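Local coordinates for chitinase A (Cycas revoluta, PDB 4MNK), which probably hydrolyses chitin as a class V plant chitinase of glycoside hydrolase family 18, and is seen here with N-acetylglucosamine oligomers bound, at residues A[305-311]-A[337-342]; A[314-318]-A[342-347]. All blocks are in the same frame, centred on the assembly; numbering follows the deposited sequence.

Contact 1 (A[305-311]-A[337-342]); sequences DNQQSVA and ILPKIA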
# COMPACT_ATOMS: atom_id res chain seq x y z
N ASP A 305 0.95 -13.55 -4.92
CA ASP A 305 2.14 -13.35 -5.74
C ASP A 305 3.29 -14.20 -5.22
O ASP A 305 3.53 -14.27 -4.02
CB ASP A 305 2.54 -11.88 -5.77
CG ASP A 305 1.74 -11.09 -6.79
OD1 ASP A 305 1.90 -11.36 -8.00
OD2 ASP A 305 0.95 -10.22 -6.39
N ASN A 306 3.98 -14.86 -6.14
CA ASN A 306 5.14 -15.66 -5.78
C ASN A 306 6.42 -15.12 -6.40
O ASN A 306 6.43 -14.02 -6.97
CB ASN A 306 4.93 -17.15 -6.09
CG ASN A 306 4.94 -17.47 -7.58
OD1 ASN A 306 5.10 -16.60 -8.44
ND2 ASN A 306 4.78 -18.75 -7.90
N GLN A 307 7.50 -15.88 -6.30
CA GLN A 307 8.81 -15.45 -6.77
C GLN A 307 8.77 -15.06 -8.26
O GLN A 307 9.32 -14.03 -8.66
CB GLN A 307 9.84 -16.55 -6.51
CG GLN A 307 10.08 -16.86 -5.01
CD GLN A 307 9.22 -17.98 -4.42
OE1 GLN A 307 8.01 -18.08 -4.67
NE2 GLN A 307 9.85 -18.83 -3.61
N GLN A 308 8.10 -15.88 -9.06
CA GLN A 308 7.99 -15.62 -10.50
C GLN A 308 7.12 -14.41 -10.82
O GLN A 308 7.52 -13.55 -11.60
CB GLN A 308 7.46 -16.86 -11.23
CG GLN A 308 7.47 -16.71 -12.74
CD GLN A 308 7.12 -18.00 -13.46
OE1 GLN A 308 6.73 -18.99 -12.85
NE2 GLN A 308 7.25 -17.98 -14.78
N SER A 309 5.93 -14.33 -10.21
CA SER A 309 5.04 -13.22 -10.53
C SER A 309 5.59 -11.87 -10.05
O SER A 309 5.40 -10.86 -10.72
CB SER A 309 3.61 -13.47 -10.02
OG SER A 309 3.53 -13.43 -8.61
N VAL A 310 6.28 -11.86 -8.91
CA VAL A 310 6.90 -10.63 -8.42
C VAL A 310 7.99 -10.14 -9.38
O VAL A 310 8.04 -8.96 -9.72
CB VAL A 310 7.43 -10.77 -6.97
CG1 VAL A 310 8.31 -9.59 -6.58
CG2 VAL A 310 6.26 -10.88 -5.99
N ALA A 311 8.85 -11.05 -9.83
CA ALA A 311 9.88 -10.68 -10.80
C ALA A 311 9.25 -10.09 -12.06
O ALA A 311 9.74 -9.11 -12.61
CB ALA A 311 10.76 -11.87 -11.14
N ILE A 337 11.52 -13.08 1.14
CA ILE A 337 11.71 -13.79 -0.12
C ILE A 337 11.34 -12.89 -1.31
O ILE A 337 12.12 -12.74 -2.26
CB ILE A 337 10.87 -15.10 -0.16
CG1 ILE A 337 11.22 -16.02 1.02
CG2 ILE A 337 11.00 -15.81 -1.52
CD1 ILE A 337 12.70 -16.42 1.13
N LEU A 338 10.17 -12.28 -1.24
CA LEU A 338 9.69 -11.47 -2.35
C LEU A 338 10.38 -10.11 -2.46
O LEU A 338 10.70 -9.68 -3.56
CB LEU A 338 8.16 -11.38 -2.35
CG LEU A 338 7.44 -12.73 -2.41
CD1 LEU A 338 5.94 -12.54 -2.40
CD2 LEU A 338 7.86 -13.55 -3.63
N PRO A 339 10.64 -9.43 -1.31
CA PRO A 339 11.46 -8.23 -1.44
C PRO A 339 12.86 -8.47 -2.03
O PRO A 339 13.38 -7.61 -2.73
CB PRO A 339 11.54 -7.71 0.01
CG PRO A 339 10.25 -8.16 0.61
CD PRO A 339 10.05 -9.54 0.04
N LYS A 340 13.44 -9.64 -1.78
CA LYS A 340 14.74 -9.98 -2.36
C LYS A 340 14.69 -10.12 -3.89
O LYS A 340 15.50 -9.51 -4.59
CB LYS A 340 15.34 -11.24 -1.71
CG LYS A 340 16.66 -11.73 -2.30
CD LYS A 340 17.78 -10.69 -2.21
CE LYS A 340 19.12 -11.28 -2.63
NZ LYS A 340 20.07 -10.24 -3.12
N ILE A 341 13.73 -10.90 -4.37
CA ILE A 341 13.51 -11.07 -5.81
C ILE A 341 13.27 -9.73 -6.49
O ILE A 341 13.85 -9.45 -7.54
CB ILE A 341 12.34 -12.02 -6.06
CG1 ILE A 341 12.81 -13.45 -5.83
CG2 ILE A 341 11.81 -11.85 -7.48
CD1 ILE A 341 11.92 -14.23 -4.95
N ALA A 342 12.43 -8.90 -5.88
CA ALA A 342 12.08 -7.58 -6.42
C ALA A 342 13.31 -6.69 -6.55
O ALA A 342 13.53 -6.07 -7.60
CB ALA A 342 11.02 -6.92 -5.57
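L338 reaches across from the first turn of helix 337-346 to the start of helix 307-319. Its CB lies 4.1 Å from V310 CG2, and CG stays over the same methyl. Because CG stands anti to the carbonyl carbon (chi1 -57°), the fork leads to the turn before the other helix: CD1 comes to 3.4 Å from D305 O, while CD2 lies against the N306-Q307 peptide, 3.5 Å from N306 C. D305 O, buried here, finds no hydrogen-bonding partner. With an alanine here, both methyls would be lost, which is likely to leave a gap between V310 and the N306-Q307 peptide.

The turn itself is fixed by a capping box: S309 N donates to N306 OD1 (3.0 Å) and N306 N to S309 OG, whose hydroxyl also binds D305 OD1. Further along, V310 CG1 touches A342 CB at 3.9 Å. On the outer side the bent Q307 chain crosses I337, its CG 3.8 Å from I337 CG2.

The axes of the segments 307-311 and 337-342 approach to 8.9 Å and cross at -40°. Beneath them, V310 and A342 meet F327 of strand 324-328 and L338 meets L240 of strand 234-247, while F271 of helix 271-279 borders Q307, I337 and L338.

Contact 2 (A[314-318]-A[342-347]); sequences VQYAK and ASDTWG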
# COMPACT_ATOMS: atom_id res chain seq x y z
N VAL A 314 7.79 -6.56 -11.27
CA VAL A 314 8.84 -5.56 -11.09
C VAL A 314 9.47 -5.18 -12.44
O VAL A 314 9.73 -4.01 -12.70
CB VAL A 314 9.90 -6.04 -10.06
CG1 VAL A 314 11.09 -5.09 -10.02
CG2 VAL A 314 9.26 -6.15 -8.69
N GLN A 315 9.67 -6.18 -13.30
CA GLN A 315 10.15 -5.91 -14.65
C GLN A 315 9.13 -5.09 -15.44
O GLN A 315 9.50 -4.17 -16.17
CB GLN A 315 10.49 -7.22 -15.38
CG GLN A 315 11.21 -7.02 -16.72
CD GLN A 315 12.52 -6.25 -16.59
OE1 GLN A 315 13.23 -6.36 -15.59
NE2 GLN A 315 12.83 -5.46 -17.60
N TYR A 316 7.84 -5.42 -15.27
CA TYR A 316 6.76 -4.62 -15.84
C TYR A 316 6.87 -3.15 -15.42
O TYR A 316 6.78 -2.26 -16.26
CB TYR A 316 5.38 -5.20 -15.46
CG TYR A 316 4.23 -4.26 -15.75
CD1 TYR A 316 3.63 -4.22 -17.01
CD2 TYR A 316 3.75 -3.39 -14.77
CE1 TYR A 316 2.58 -3.35 -17.28
CE2 TYR A 316 2.70 -2.51 -15.03
CZ TYR A 316 2.12 -2.50 -16.28
OH TYR A 316 1.09 -1.63 -16.54
N ALA A 317 7.05 -2.91 -14.12
CA ALA A 317 7.18 -1.55 -13.59
C ALA A 317 8.35 -0.82 -14.23
O ALA A 317 8.25 0.37 -14.56
CB ALA A 317 7.30 -1.57 -12.07
N LYS A 318 9.46 -1.53 -14.41
CA LYS A 318 10.63 -0.95 -15.07
C LYS A 318 10.35 -0.63 -16.53
O LYS A 318 10.69 0.46 -17.00
CB LYS A 318 11.86 -1.86 -14.92
CG LYS A 318 13.18 -1.12 -15.08
CD LYS A 318 14.34 -1.85 -14.41
CE LYS A 318 15.02 -2.81 -15.36
NZ LYS A 318 16.30 -3.30 -14.79
N ALA A 342 12.43 -8.90 -5.88
CA ALA A 342 12.08 -7.58 -6.42
C ALA A 342 13.31 -6.69 -6.55
O ALA A 342 13.53 -6.07 -7.60
CB ALA A 342 11.02 -6.92 -5.57
N SER A 343 14.12 -6.64 -5.49
CA SER A 343 15.33 -5.83 -5.49
C SER A 343 16.33 -6.32 -6.55
O SER A 343 16.89 -5.51 -7.29
CB SER A 343 15.97 -5.83 -4.10
OG SER A 343 17.12 -5.00 -4.08
N ASP A 344 16.52 -7.63 -6.62
CA ASP A 344 17.40 -8.23 -7.62
C ASP A 344 16.92 -7.96 -9.05
O ASP A 344 17.72 -7.71 -9.94
CB ASP A 344 17.54 -9.74 -7.40
CG ASP A 344 18.44 -10.10 -6.22
OD1 ASP A 344 18.99 -9.19 -5.55
OD2 ASP A 344 18.61 -11.31 -5.97
N THR A 345 15.60 -8.00 -9.25
CA THR A 345 15.02 -7.78 -10.58
C THR A 345 15.28 -6.36 -11.09
O THR A 345 15.72 -6.18 -12.22
CB THR A 345 13.50 -8.09 -10.61
OG1 THR A 345 13.30 -9.46 -10.23
CG2 THR A 345 12.92 -7.88 -12.01
N TRP A 346 15.01 -5.36 -10.25
CA TRP A 346 15.24 -3.98 -10.68
C TRP A 346 16.72 -3.72 -10.95
O TRP A 346 17.07 -3.04 -11.91
CB TRP A 346 14.67 -2.97 -9.69
CG TRP A 346 14.44 -1.63 -10.33
CD1 TRP A 346 15.40 -0.72 -10.69
CD2 TRP A 346 13.18 -1.06 -10.70
NE1 TRP A 346 14.81 0.38 -11.26
CE2 TRP A 346 13.45 0.20 -11.28
CE3 TRP A 346 11.85 -1.49 -10.60
CZ2 TRP A 346 12.44 1.05 -11.75
CZ3 TRP A 346 10.84 -0.65 -11.07
CH2 TRP A 346 11.14 0.61 -11.64
N GLY A 347 17.58 -4.27 -10.09
CA GLY A 347 19.03 -4.17 -10.28
C GLY A 347 19.55 -4.97 -11.47
O GLY A 347 18.84 -5.77 -12.07
O HOH W 1 15.74 -6.00 -14.93
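Apolar contacts between V314 and the last turns of helix 337-346 form the inner part of this interface. The valine's two methyls divide the partner helix between them: CG2 meets A342 CB at 3.7 Å, and CG1, anti to the backbone N, lies 3.7 Å from W346 CE3 at the indole edge. A317 CB meets the same edge at CZ3, and T345 CG2 packs against V314 CG1.

Aromatic contacts come from K318, whose aliphatic chain runs over one face of W346. Its CD sits 3.8 Å from the centroid of the five-membered ring and 6° off the normal, a CH-pi contact; the ammonium is farther off, at most a weak cation-pi partner.

Polar contacts gather at the end of that lysine. A bend at chi3 (90°) helps bring K318 NZ to W346 O, a 3.0 Å hydrogen bond with the donor 37° out of the carbonyl plane. One water accepts from K318 NZ at 2.8 Å and donates to Q315 OE1 and T345 O, bridging both helices; T345 OG1 instead binds I341 O.

With Y325 of strand 324-328 against V314 and A342, this pair of neighbouring helices belongs to the outer helical layer of the TIM barrel, as in other family 18 chitinases.

Contacts 1 and 2 are successive parts of one interface between helices 307-319 and 337-346, with centres about 9 Å apart. A342 belongs to both, between V310 and V314, one helical turn apart. The junction is continuous, since A311 O of contact 1 lies 3.5 Å from T345 CG2 of contact 2. Their character changes along the way: contact 1 makes no hydrogen bond between its segments, whereas contact 2 adds a lysine-carbonyl bond and a bridging water. Strand 324-328 lies beneath both and ends at W328, which lines the glycan pocket. The side chain of D305 is about 12 Å from a bound NAG, and contact 1 does not itself line the pocket.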